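Local coordinates for superoxide dismutase (Clostridium difficile, PDB 3TJT), which probably converts superoxide into hydrogen peroxide and molecular oxygen at a metal centre that holds iron in this structure, at residues Y15-P20 with M92-T97; E25-H30 with F87-M92; I164-W169 with E183-W188; I98-L103 with G196-Y201. All blocks are in the same frame, centred on the assembly; numbering follows the deposited sequence.

Contact 1 (Y15-P20 with M92-T97); sequences YDALEP and MTPEKT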
# COMPACT_ATOMS: atom_id res chain seq x y z
N TYR A 15 -7.88 -24.03 -1.25
CA TYR A 15 -6.90 -22.98 -1.02
C TYR A 15 -5.62 -23.15 -1.85
O TYR A 15 -4.91 -22.18 -2.10
CB TYR A 15 -6.57 -22.82 0.47
CG TYR A 15 -7.67 -22.16 1.28
CD1 TYR A 15 -7.60 -20.82 1.62
CD2 TYR A 15 -8.79 -22.88 1.69
CE1 TYR A 15 -8.59 -20.22 2.37
CE2 TYR A 15 -9.79 -22.29 2.43
CZ TYR A 15 -9.69 -20.95 2.76
OH TYR A 15 -10.69 -20.35 3.50
N ASP A 16 -5.33 -24.39 -2.27
CA ASP A 16 -4.17 -24.64 -3.13
C ASP A 16 -4.54 -24.77 -4.61
O ASP A 16 -3.71 -25.15 -5.44
CB ASP A 16 -3.40 -25.89 -2.65
CG ASP A 16 -4.21 -27.18 -2.79
OD1 ASP A 16 -5.40 -27.11 -3.17
OD2 ASP A 16 -3.65 -28.26 -2.52
N ALA A 17 -5.78 -24.43 -4.96
CA ALA A 17 -6.28 -24.65 -6.31
C ALA A 17 -5.61 -23.77 -7.36
O ALA A 17 -5.59 -24.10 -8.55
CB ALA A 17 -7.81 -24.48 -6.36
N LEU A 18 -5.04 -22.64 -6.92
CA LEU A 18 -4.43 -21.69 -7.85
C LEU A 18 -2.91 -21.82 -7.94
O LEU A 18 -2.25 -21.02 -8.61
CB LEU A 18 -4.83 -20.26 -7.45
CG LEU A 18 -6.33 -20.03 -7.32
CD1 LEU A 18 -6.63 -18.54 -7.03
CD2 LEU A 18 -7.08 -20.50 -8.58
N GLU A 19 -2.35 -22.83 -7.27
CA GLU A 19 -0.93 -23.15 -7.44
C GLU A 19 -0.68 -23.63 -8.88
O GLU A 19 -1.53 -24.29 -9.47
CB GLU A 19 -0.52 -24.24 -6.44
CG GLU A 19 -0.83 -23.90 -4.98
CD GLU A 19 0.41 -23.55 -4.20
OE1 GLU A 19 1.40 -23.14 -4.84
OE2 GLU A 19 0.41 -23.67 -2.95
N PRO A 20 0.50 -23.31 -9.44
CA PRO A 20 1.61 -22.63 -8.77
C PRO A 20 1.60 -21.13 -9.03
O PRO A 20 2.64 -20.51 -8.89
CB PRO A 20 2.82 -23.24 -9.47
CG PRO A 20 2.34 -23.37 -10.88
CD PRO A 20 0.89 -23.79 -10.77
N MET A 92 -11.25 -15.56 -10.13
CA MET A 92 -10.18 -16.52 -10.38
C MET A 92 -10.75 -17.94 -10.35
O MET A 92 -11.78 -18.19 -9.73
CB MET A 92 -9.06 -16.38 -9.35
CG MET A 92 -8.39 -14.98 -9.38
SD MET A 92 -6.95 -14.90 -8.31
CE MET A 92 -7.71 -14.89 -6.69
N THR A 93 -10.06 -18.87 -11.01
CA THR A 93 -10.51 -20.26 -11.03
C THR A 93 -9.37 -21.20 -11.42
O THR A 93 -8.50 -20.82 -12.20
CB THR A 93 -11.68 -20.45 -12.04
OG1 THR A 93 -12.11 -21.83 -12.04
CG2 THR A 93 -11.24 -20.06 -13.44
N PRO A 94 -9.39 -22.43 -10.89
CA PRO A 94 -8.44 -23.45 -11.35
C PRO A 94 -8.84 -24.06 -12.70
O PRO A 94 -8.03 -24.74 -13.32
CB PRO A 94 -8.53 -24.52 -10.25
CG PRO A 94 -9.91 -24.38 -9.72
CD PRO A 94 -10.22 -22.90 -9.76
N GLU A 95 -10.07 -23.81 -13.14
CA GLU A 95 -10.52 -24.31 -14.44
C GLU A 95 -9.93 -23.51 -15.60
O GLU A 95 -9.61 -22.33 -15.45
CB GLU A 95 -12.05 -24.30 -14.52
CG GLU A 95 -12.74 -24.99 -13.34
CD GLU A 95 -12.23 -26.41 -13.10
OE1 GLU A 95 -11.96 -27.14 -14.08
OE2 GLU A 95 -12.11 -26.81 -11.92
N LYS A 96 -9.78 -24.14 -16.76
CA LYS A 96 -9.31 -23.43 -17.93
C LYS A 96 -10.47 -22.69 -18.60
O LYS A 96 -11.51 -23.28 -18.88
CB LYS A 96 -8.61 -24.39 -18.93
CG LYS A 96 -7.36 -25.06 -18.35
CD LYS A 96 -6.58 -25.82 -19.40
CE LYS A 96 -5.55 -24.95 -20.12
NZ LYS A 96 -4.38 -24.63 -19.25
N THR A 97 -10.29 -21.39 -18.84
CA THR A 97 -11.33 -20.57 -19.45
C THR A 97 -10.71 -19.61 -20.46
O THR A 97 -9.54 -19.28 -20.35
CB THR A 97 -12.08 -19.71 -18.40
OG1 THR A 97 -11.20 -18.70 -17.90
CG2 THR A 97 -12.58 -20.57 -17.25
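Leu18 lies across Met92, the two side chains crossing at about a right angle. One methyl of the leucine does this work. CD1 sits 3.8 Å from Met92 CE and almost equally near Met92 SD, and it also approaches Met92 CB. The Met92 chain is stretched out as far as SD and then bends (chi3 -73°), which turns its terminal CE off the line of the chain. The second methyl of Leu18 points to the backbone instead. CD2 packs 3.7 Å from the carbonyl carbon of Thr93 and 4.1 Å from Pro94 CD. In Leu18, CG is anti to the carbonyl carbon (chi1 -53°), and the two methyls beyond it part, CD1 to Met92 and CD2 to the Thr93-Pro94 backbone. Ala17 makes the outer half of the contact. Its CB points toward 92-97 and lies 4.0 Å from Pro94 CB, with Pro94 CG equally near. Pro94 CB also comes within 3.4 Å of Ala17 O. The side chains meet by van der Waals contact.

Each side has its own local brace. Ala17 and Leu18 are the middle residues of a type I beta turn from Asp16 to Glu19. On the other side, Thr93 OG1 accepts from Glu95 N at 3.0 Å, an ST turn. Leu18 also touches Tyr13 of the preceding loop and Met27 of helix 24-46. The arrangement joins the loop before helix 24-46 to the connection from helix 72-90 to helix 101-111. In the iron/manganese superoxide dismutase fold, this connection leads from the alpha-hairpin domain to the C-terminal domain.

Contact 2 (E25-H30 with F87-M92); sequences ETMKLH and FFFDIM. With FE (Fe (III) ion), chain B.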
# COMPACT_ATOMS: atom_id res chain seq x y z
N GLU A 25 -0.48 -20.57 0.98
CA GLU A 25 -0.33 -19.80 2.21
C GLU A 25 -0.94 -18.41 2.04
O GLU A 25 -1.61 -17.90 2.94
CB GLU A 25 1.15 -19.71 2.59
CG GLU A 25 1.78 -21.06 2.97
CD GLU A 25 1.92 -22.06 1.82
OE1 GLU A 25 2.10 -21.65 0.64
OE2 GLU A 25 1.88 -23.28 2.10
N THR A 26 -0.71 -17.82 0.88
CA THR A 26 -1.27 -16.50 0.57
C THR A 26 -2.79 -16.55 0.43
O THR A 26 -3.50 -15.67 0.92
CB THR A 26 -0.63 -15.92 -0.68
OG1 THR A 26 0.73 -15.60 -0.39
CG2 THR A 26 -1.36 -14.66 -1.15
N MET A 27 -3.32 -17.59 -0.21
CA MET A 27 -4.78 -17.72 -0.29
C MET A 27 -5.41 -17.78 1.10
O MET A 27 -6.43 -17.15 1.35
CB MET A 27 -5.20 -18.94 -1.13
CG MET A 27 -4.75 -18.88 -2.59
SD MET A 27 -5.39 -17.45 -3.54
CE MET A 27 -7.15 -17.61 -3.27
N LYS A 28 -4.79 -18.53 2.01
CA LYS A 28 -5.27 -18.62 3.39
C LYS A 28 -5.26 -17.26 4.10
O LYS A 28 -6.24 -16.86 4.69
CB LYS A 28 -4.45 -19.64 4.19
CG LYS A 28 -4.69 -21.09 3.79
CD LYS A 28 -5.61 -21.80 4.78
CE LYS A 28 -5.88 -23.24 4.35
NZ LYS A 28 -6.95 -23.89 5.16
N LEU A 29 -4.13 -16.56 4.02
CA LEU A 29 -4.02 -15.27 4.68
C LEU A 29 -4.97 -14.27 4.03
O LEU A 29 -5.68 -13.54 4.71
CB LEU A 29 -2.59 -14.74 4.58
CG LEU A 29 -1.55 -15.44 5.46
CD1 LEU A 29 -0.16 -15.16 4.93
CD2 LEU A 29 -1.67 -15.03 6.91
N HIS A 30 -4.95 -14.24 2.71
CA HIS A 30 -5.70 -13.23 1.97
C HIS A 30 -7.20 -13.37 2.26
O HIS A 30 -7.89 -12.38 2.52
CB HIS A 30 -5.42 -13.40 0.47
CG HIS A 30 -5.64 -12.15 -0.33
ND1 HIS A 30 -5.47 -12.12 -1.69
CD2 HIS A 30 -5.98 -10.89 0.04
CE1 HIS A 30 -5.71 -10.89 -2.14
NE2 HIS A 30 -6.02 -10.13 -1.10
N PHE A 87 -15.21 -10.12 -4.94
CA PHE A 87 -15.10 -10.04 -6.39
C PHE A 87 -13.83 -10.73 -6.90
O PHE A 87 -13.87 -11.51 -7.86
CB PHE A 87 -15.11 -8.56 -6.85
CG PHE A 87 -14.99 -8.39 -8.33
CD1 PHE A 87 -16.13 -8.25 -9.11
CD2 PHE A 87 -13.76 -8.38 -8.95
CE1 PHE A 87 -16.03 -8.09 -10.47
CE2 PHE A 87 -13.66 -8.23 -10.32
CZ PHE A 87 -14.79 -8.08 -11.08
N PHE A 88 -12.71 -10.44 -6.24
CA PHE A 88 -11.42 -10.98 -6.65
C PHE A 88 -11.36 -12.52 -6.58
O PHE A 88 -10.90 -13.17 -7.52
CB PHE A 88 -10.32 -10.36 -5.78
CG PHE A 88 -8.92 -10.75 -6.17
CD1 PHE A 88 -8.45 -10.52 -7.45
CD2 PHE A 88 -8.08 -11.33 -5.23
CE1 PHE A 88 -7.14 -10.87 -7.81
CE2 PHE A 88 -6.77 -11.69 -5.58
CZ PHE A 88 -6.30 -11.45 -6.86
N PHE A 89 -11.81 -13.09 -5.47
CA PHE A 89 -11.76 -14.54 -5.36
C PHE A 89 -12.72 -15.18 -6.37
O PHE A 89 -12.43 -16.24 -6.91
CB PHE A 89 -12.01 -15.01 -3.93
CG PHE A 89 -10.97 -14.50 -2.95
CD1 PHE A 89 -9.61 -14.62 -3.24
CD2 PHE A 89 -11.34 -13.89 -1.77
CE1 PHE A 89 -8.64 -14.15 -2.36
CE2 PHE A 89 -10.37 -13.41 -0.87
CZ PHE A 89 -9.03 -13.54 -1.17
N ASP A 90 -13.84 -14.50 -6.66
CA ASP A 90 -14.78 -15.00 -7.67
C ASP A 90 -14.24 -14.94 -9.10
O ASP A 90 -14.67 -15.70 -9.98
CB ASP A 90 -16.12 -14.23 -7.60
CG ASP A 90 -17.04 -14.76 -6.51
OD1 ASP A 90 -16.75 -15.84 -5.94
OD2 ASP A 90 -18.05 -14.10 -6.23
N ILE A 91 -13.30 -14.03 -9.36
CA ILE A 91 -12.83 -13.81 -10.72
C ILE A 91 -11.61 -14.67 -11.06
O ILE A 91 -11.01 -14.55 -12.13
CB ILE A 91 -12.55 -12.30 -10.99
CG1 ILE A 91 -12.72 -11.97 -12.48
CG2 ILE A 91 -11.15 -11.89 -10.51
CD1 ILE A 91 -14.10 -12.34 -13.01
N MET A 92 -11.25 -15.56 -10.13
CA MET A 92 -10.18 -16.52 -10.38
C MET A 92 -10.75 -17.94 -10.35
O MET A 92 -11.78 -18.19 -9.73
CB MET A 92 -9.06 -16.38 -9.35
CG MET A 92 -8.39 -14.98 -9.38
SD MET A 92 -6.95 -14.90 -8.31
CE MET A 92 -7.71 -14.89 -6.69
FE FE B . -6.08 -7.99 -0.90
O HOH W 1 -6.24 -5.78 -1.13
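His30 and Phe89 meet edge to face, with the phenylalanine edge turned to the face of the imidazole. Their planes stand at 82° and their centroids are 5.2 Å apart. The His30 side chain starts toward helix 72-90, with CG anti to the backbone N (chi1 -156°). Its CB lies in the plane of the Phe89 ring, at the edge, 4.0 Å from CZ. CG comes next and is 3.8 Å from the same CZ. ND1 has moved along the rim and lies 3.8 Å from Phe89 CE1. CE1 of the histidine turns to the other phenylalanine, 3.7 Å from Phe88 CE2. These two rings meet rim to rim, neither over the face of the other. At the tip, NE2 binds the iron(III) ion at 2.2 Å.

His30, Phe88 and Phe89 form an aromatic cluster, and the two phenylalanines back the metal-binding histidine. This is the first half of the metal site of the iron/manganese superoxide dismutase fold, in which the two long helices of the alpha-hairpin domain each give a histidine. His85 is the ligand from the second helix, and Asp167 and His171 complete the protein ligands. Water 1 lies on the iron nearly opposite His30 NE2.

One turn earlier on the same helix, Met27 slides past Phe89 in the opposite direction. Its chain is bent twice, and CE ends 3.9 Å from Phe89 CD1. Met92 CE is a looser neighbour of Met27 CE. Met92 CE also lies over one face of the Phe88 ring, toward the rim, 3.5 Å above its plane.

Contact 3 (I164-W169 with E183-W188); sequences IGLDVW and EYIDNW. With FE (Fe (III) ion), chain B.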
# COMPACT_ATOMS: atom_id res chain seq x y z
N ILE A 164 -13.13 -7.63 -14.83
CA ILE A 164 -12.11 -8.34 -14.05
C ILE A 164 -11.32 -7.32 -13.21
O ILE A 164 -11.37 -6.11 -13.48
CB ILE A 164 -11.13 -9.18 -14.91
CG1 ILE A 164 -10.12 -8.30 -15.65
CG2 ILE A 164 -11.90 -10.12 -15.87
CD1 ILE A 164 -9.02 -9.08 -16.38
N GLY A 165 -10.61 -7.78 -12.20
CA GLY A 165 -9.82 -6.88 -11.38
C GLY A 165 -8.71 -7.64 -10.69
O GLY A 165 -8.90 -8.81 -10.36
N LEU A 166 -7.57 -6.98 -10.49
CA LEU A 166 -6.39 -7.60 -9.89
C LEU A 166 -5.92 -6.79 -8.68
O LEU A 166 -5.66 -5.59 -8.77
CB LEU A 166 -5.26 -7.68 -10.92
CG LEU A 166 -3.89 -8.20 -10.43
CD1 LEU A 166 -4.02 -9.60 -9.81
CD2 LEU A 166 -2.88 -8.18 -11.57
N ASP A 167 -5.81 -7.48 -7.55
CA ASP A 167 -5.31 -6.92 -6.30
C ASP A 167 -3.79 -6.78 -6.40
O ASP A 167 -3.09 -7.78 -6.56
CB ASP A 167 -5.69 -7.88 -5.17
CG ASP A 167 -5.41 -7.32 -3.79
OD1 ASP A 167 -4.79 -6.24 -3.66
OD2 ASP A 167 -5.83 -7.97 -2.80
N VAL A 168 -3.27 -5.56 -6.31
CA VAL A 168 -1.82 -5.38 -6.28
C VAL A 168 -1.30 -4.78 -4.97
O VAL A 168 -0.19 -4.24 -4.93
CB VAL A 168 -1.25 -4.60 -7.51
CG1 VAL A 168 -1.42 -5.42 -8.79
CG2 VAL A 168 -1.91 -3.23 -7.66
N TRP A 169 -2.08 -4.90 -3.91
CA TRP A 169 -1.56 -4.70 -2.56
C TRP A 169 -0.43 -5.70 -2.41
O TRP A 169 -0.51 -6.82 -2.95
CB TRP A 169 -2.61 -4.99 -1.50
CG TRP A 169 -3.64 -3.91 -1.29
CD1 TRP A 169 -4.49 -3.38 -2.22
CD2 TRP A 169 -3.95 -3.27 -0.05
NE1 TRP A 169 -5.30 -2.43 -1.64
CE2 TRP A 169 -5.00 -2.35 -0.30
CE3 TRP A 169 -3.45 -3.38 1.25
CZ2 TRP A 169 -5.55 -1.54 0.70
CZ3 TRP A 169 -4.01 -2.58 2.26
CH2 TRP A 169 -5.04 -1.67 1.97
N GLU A 183 5.98 -10.39 -12.27
CA GLU A 183 5.82 -11.83 -12.42
C GLU A 183 4.47 -12.29 -11.90
O GLU A 183 3.85 -13.19 -12.47
CB GLU A 183 6.94 -12.58 -11.70
CG GLU A 183 8.31 -12.35 -12.33
CD GLU A 183 9.44 -12.97 -11.53
OE1 GLU A 183 9.17 -13.62 -10.50
OE2 GLU A 183 10.61 -12.80 -11.93
N TYR A 184 4.03 -11.68 -10.81
CA TYR A 184 2.71 -11.95 -10.25
C TYR A 184 1.62 -11.60 -11.27
O TYR A 184 0.70 -12.38 -11.50
CB TYR A 184 2.52 -11.12 -8.98
CG TYR A 184 1.10 -11.00 -8.45
CD1 TYR A 184 0.40 -12.11 -8.00
CD2 TYR A 184 0.50 -9.75 -8.34
CE1 TYR A 184 -0.90 -11.98 -7.48
CE2 TYR A 184 -0.78 -9.61 -7.83
CZ TYR A 184 -1.48 -10.72 -7.40
OH TYR A 184 -2.73 -10.55 -6.88
N ILE A 185 1.74 -10.42 -11.87
CA ILE A 185 0.74 -9.96 -12.83
C ILE A 185 0.67 -10.91 -14.03
O ILE A 185 -0.41 -11.35 -14.43
CB ILE A 185 1.05 -8.53 -13.31
CG1 ILE A 185 0.94 -7.56 -12.13
CG2 ILE A 185 0.10 -8.14 -14.45
CD1 ILE A 185 1.62 -6.21 -12.37
N ASP A 186 1.82 -11.25 -14.58
CA ASP A 186 1.85 -12.14 -15.73
C ASP A 186 1.25 -13.51 -15.40
O ASP A 186 0.45 -14.06 -16.17
CB ASP A 186 3.26 -12.30 -16.27
CG ASP A 186 3.29 -12.93 -17.65
OD1 ASP A 186 2.60 -12.41 -18.56
OD2 ASP A 186 4.00 -13.93 -17.83
N ASN A 187 1.62 -14.07 -14.25
CA ASN A 187 1.11 -15.38 -13.85
C ASN A 187 -0.39 -15.38 -13.57
O ASN A 187 -1.05 -16.40 -13.76
CB ASN A 187 1.87 -15.91 -12.64
CG ASN A 187 3.09 -16.71 -13.04
OD1 ASN A 187 3.23 -17.09 -14.20
ND2 ASN A 187 3.97 -16.96 -12.09
N TRP A 188 -0.91 -14.24 -13.13
CA TRP A 188 -2.31 -14.17 -12.74
C TRP A 188 -3.25 -14.45 -13.91
O TRP A 188 -4.36 -14.96 -13.72
CB TRP A 188 -2.60 -12.80 -12.13
CG TRP A 188 -4.02 -12.59 -11.72
CD1 TRP A 188 -4.65 -13.12 -10.63
CD2 TRP A 188 -4.98 -11.75 -12.37
NE1 TRP A 188 -5.95 -12.67 -10.57
CE2 TRP A 188 -6.18 -11.83 -11.63
CE3 TRP A 188 -4.94 -10.93 -13.50
CZ2 TRP A 188 -7.32 -11.12 -11.99
CZ3 TRP A 188 -6.09 -10.23 -13.86
CH2 TRP A 188 -7.26 -10.34 -13.11
FE FE B . -6.08 -7.99 -0.90
O HOH W 1 -6.24 -5.78 -1.13
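Leu166 of strand 161-167 packs against Tyr184, Ile185 and Trp188 of helix 181-188. The strand lies at the margin of the three-stranded antiparallel sheet of the C-terminal alpha/beta domain, and the helix packs against it.

The apolar contacts centre on the two Leu166 methyls. CD1 makes a CH-pi contact with Trp188, 3.4 Å from the centroid of the five-membered ring and only 6° off its normal. Leu166 CD1 is also 3.3 Å from Tyr184 OH. CD2 turns to Ile185 and lies 3.9 Å from CG1. Trp188 CG is anti to its backbone N (chi1 179°), on a CB that already points toward the strand. Ile164 CD1 meets the far end of the indole at CH2. Gly165 O, buried with no polar partner in the model, lies 3.2 Å from Trp188 CZ2.

One hydrogen bond joins the segments. Tyr184 OH donates to Asp167 O at 2.8 Å, and the oxygen lies in the plane of the tyrosine ring. The hydroxyl approaches in the carbonyl plane, with a C=O...donor angle of 153°. Tyr184 thereby holds the backbone of a metal ligand from the second shell.

The metal bond is made by Asp167 OD2, 1.9 Å from iron(III). His30, His85 and His171 are the other protein ligands. The second carboxylate oxygen, OD1, accepts from Trp169 N at 3.0 Å in an Asx turn, met on its anti side and out of the carboxylate plane.

Contact 4 (I98-L103 with G196-Y201); sequences IPSESL and GALENY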
# COMPACT_ATOMS: atom_id res chain seq x y z
N ILE A 98 -11.49 -19.17 -21.44
CA ILE A 98 -11.02 -18.18 -22.40
C ILE A 98 -12.14 -17.18 -22.67
O ILE A 98 -13.30 -17.47 -22.38
CB ILE A 98 -10.56 -18.82 -23.74
CG1 ILE A 98 -11.75 -19.44 -24.49
CG2 ILE A 98 -9.45 -19.86 -23.51
CD1 ILE A 98 -11.38 -19.96 -25.86
N PRO A 99 -11.79 -16.00 -23.18
CA PRO A 99 -12.84 -15.02 -23.50
C PRO A 99 -13.81 -15.58 -24.54
O PRO A 99 -13.37 -16.30 -25.44
CB PRO A 99 -12.06 -13.85 -24.10
CG PRO A 99 -10.68 -13.95 -23.51
CD PRO A 99 -10.44 -15.45 -23.38
N SER A 100 -15.09 -15.25 -24.42
CA SER A 100 -16.07 -15.68 -25.41
C SER A 100 -17.24 -14.71 -25.52
O SER A 100 -17.37 -13.78 -24.73
CB SER A 100 -16.58 -17.09 -25.07
OG SER A 100 -17.38 -17.10 -23.91
N GLU A 101 -18.08 -14.93 -26.53
CA GLU A 101 -19.33 -14.20 -26.69
C GLU A 101 -19.12 -12.69 -26.68
O GLU A 101 -18.15 -12.20 -27.25
CB GLU A 101 -20.36 -14.64 -25.63
CG GLU A 101 -20.69 -16.14 -25.70
CD GLU A 101 -21.77 -16.58 -24.71
OE1 GLU A 101 -22.64 -15.75 -24.36
OE2 GLU A 101 -21.76 -17.76 -24.29
N SER A 102 -20.05 -11.95 -26.08
CA SER A 102 -20.02 -10.50 -26.19
C SER A 102 -18.79 -9.86 -25.54
O SER A 102 -18.35 -8.80 -25.97
CB SER A 102 -21.30 -9.87 -25.63
OG SER A 102 -21.48 -10.17 -24.26
N LEU A 103 -18.23 -10.50 -24.51
CA LEU A 103 -17.05 -9.93 -23.86
C LEU A 103 -15.84 -10.05 -24.78
O LEU A 103 -15.07 -9.11 -24.93
CB LEU A 103 -16.79 -10.59 -22.51
CG LEU A 103 -15.55 -10.10 -21.75
CD1 LEU A 103 -15.59 -8.59 -21.56
CD2 LEU A 103 -15.43 -10.82 -20.41
N GLY A 196 -16.69 -16.14 -15.63
CA GLY A 196 -17.20 -15.23 -14.62
C GLY A 196 -17.17 -13.80 -15.14
O GLY A 196 -18.11 -13.03 -14.92
N ALA A 197 -16.09 -13.44 -15.84
CA ALA A 197 -15.97 -12.12 -16.44
C ALA A 197 -17.12 -11.88 -17.43
O ALA A 197 -17.71 -10.80 -17.46
CB ALA A 197 -14.64 -11.96 -17.13
N LEU A 198 -17.43 -12.89 -18.23
CA LEU A 198 -18.54 -12.79 -19.18
C LEU A 198 -19.86 -12.54 -18.46
O LEU A 198 -20.67 -11.71 -18.89
CB LEU A 198 -18.64 -14.06 -20.03
CG LEU A 198 -19.81 -14.12 -21.02
CD1 LEU A 198 -19.74 -13.00 -22.02
CD2 LEU A 198 -19.82 -15.46 -21.73
N GLU A 199 -20.08 -13.24 -17.35
CA GLU A 199 -21.30 -13.04 -16.57
C GLU A 199 -21.35 -11.63 -16.00
O GLU A 199 -22.40 -11.00 -15.98
CB GLU A 199 -21.45 -14.08 -15.47
CG GLU A 199 -21.76 -15.48 -16.00
CD GLU A 199 -22.88 -15.50 -17.04
OE1 GLU A 199 -24.04 -15.18 -16.69
OE2 GLU A 199 -22.60 -15.84 -18.22
N ASN A 200 -20.21 -11.13 -15.53
CA ASN A 200 -20.13 -9.75 -15.08
C ASN A 200 -20.52 -8.76 -16.17
O ASN A 200 -21.21 -7.77 -15.91
CB ASN A 200 -18.71 -9.43 -14.57
CG ASN A 200 -18.38 -10.15 -13.28
OD1 ASN A 200 -19.26 -10.63 -12.57
ND2 ASN A 200 -17.09 -10.21 -12.95
N TYR A 201 -20.08 -9.03 -17.39
CA TYR A 201 -20.36 -8.15 -18.51
C TYR A 201 -21.83 -8.25 -18.92
O TYR A 201 -22.46 -7.24 -19.25
CB TYR A 201 -19.45 -8.47 -19.70
CG TYR A 201 -19.51 -7.47 -20.82
CD1 TYR A 201 -19.07 -6.17 -20.64
CD2 TYR A 201 -20.02 -7.83 -22.07
CE1 TYR A 201 -19.12 -5.25 -21.66
CE2 TYR A 201 -20.07 -6.91 -23.11
CZ TYR A 201 -19.62 -5.62 -22.90
OH TYR A 201 -19.66 -4.71 -23.91
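Leu103 and Leu198 bring the two backbones nearest, with their CA atoms 5.7 Å apart. Segment 196-201 is helical throughout. Segment 98-103 comes in as a loop and turns into helix 101-111. At the turn Glu101 has a positive phi of 54°, and the chain here curves round the side chain of Leu198. The bond from Leu103 N to Ser100 O across this turn is weak.

Leu198 is the side chain that the turn wraps. Its CG is anti to the backbone N (chi1 176°), and its two methyls face different parts of the turn. CD1 packs 3.8 Å from Leu103 CB and also approaches Ser100 O. CD2 meets Ser100 OG, and it lies 3.7 Å from Glu101 CD. Glu101 crosses Leu198 at about a right angle, and its OE1 goes on to a salt bridge with Lys202.

Leu103 also packs beyond Leu198. Its CD2 presses on Ala197 CB at 3.6 Å. Its CD1 lies over one face of Tyr201, 4.1 Å above the ring plane and toward the rim. Ser102 OG touches the same ring at its edge, in plane, 3.5 Å from Tyr201 CD2. The far end of Tyr201 is held by a hydrogen bond from OH to Gly142 O.

Leu103 and Tyr201 also touch Ile163 and Leu144 on two strands of the sheet. The contact lies away from the metal. It joins the start of helix 101-111 to the C-terminal helix 194-202 in the alpha/beta domain of iron/manganese superoxide dismutases.

How the contacts relate
From the N terminus, 15-20 opens contact 1 and 25-30 opens contact 2. Contact 2 closes first, at 87-92, and contact 1 closes directly after it at 92-97, so the second is nested inside the first and they share Met92. The chain runs straight on into 98-103, which opens contact 4. Contact 3 opens and closes within that loop, before 196-201 closes it. No loops cross. Contact 2 joins the two long helices of the alpha-hairpin domain, contact 1 ties its N-terminal loop to the connection toward the C-terminal domain, and contacts 3 and 4 lie within that second domain. The domains meet where His30 and Asp167 share the iron and Met92 SD touches Trp188.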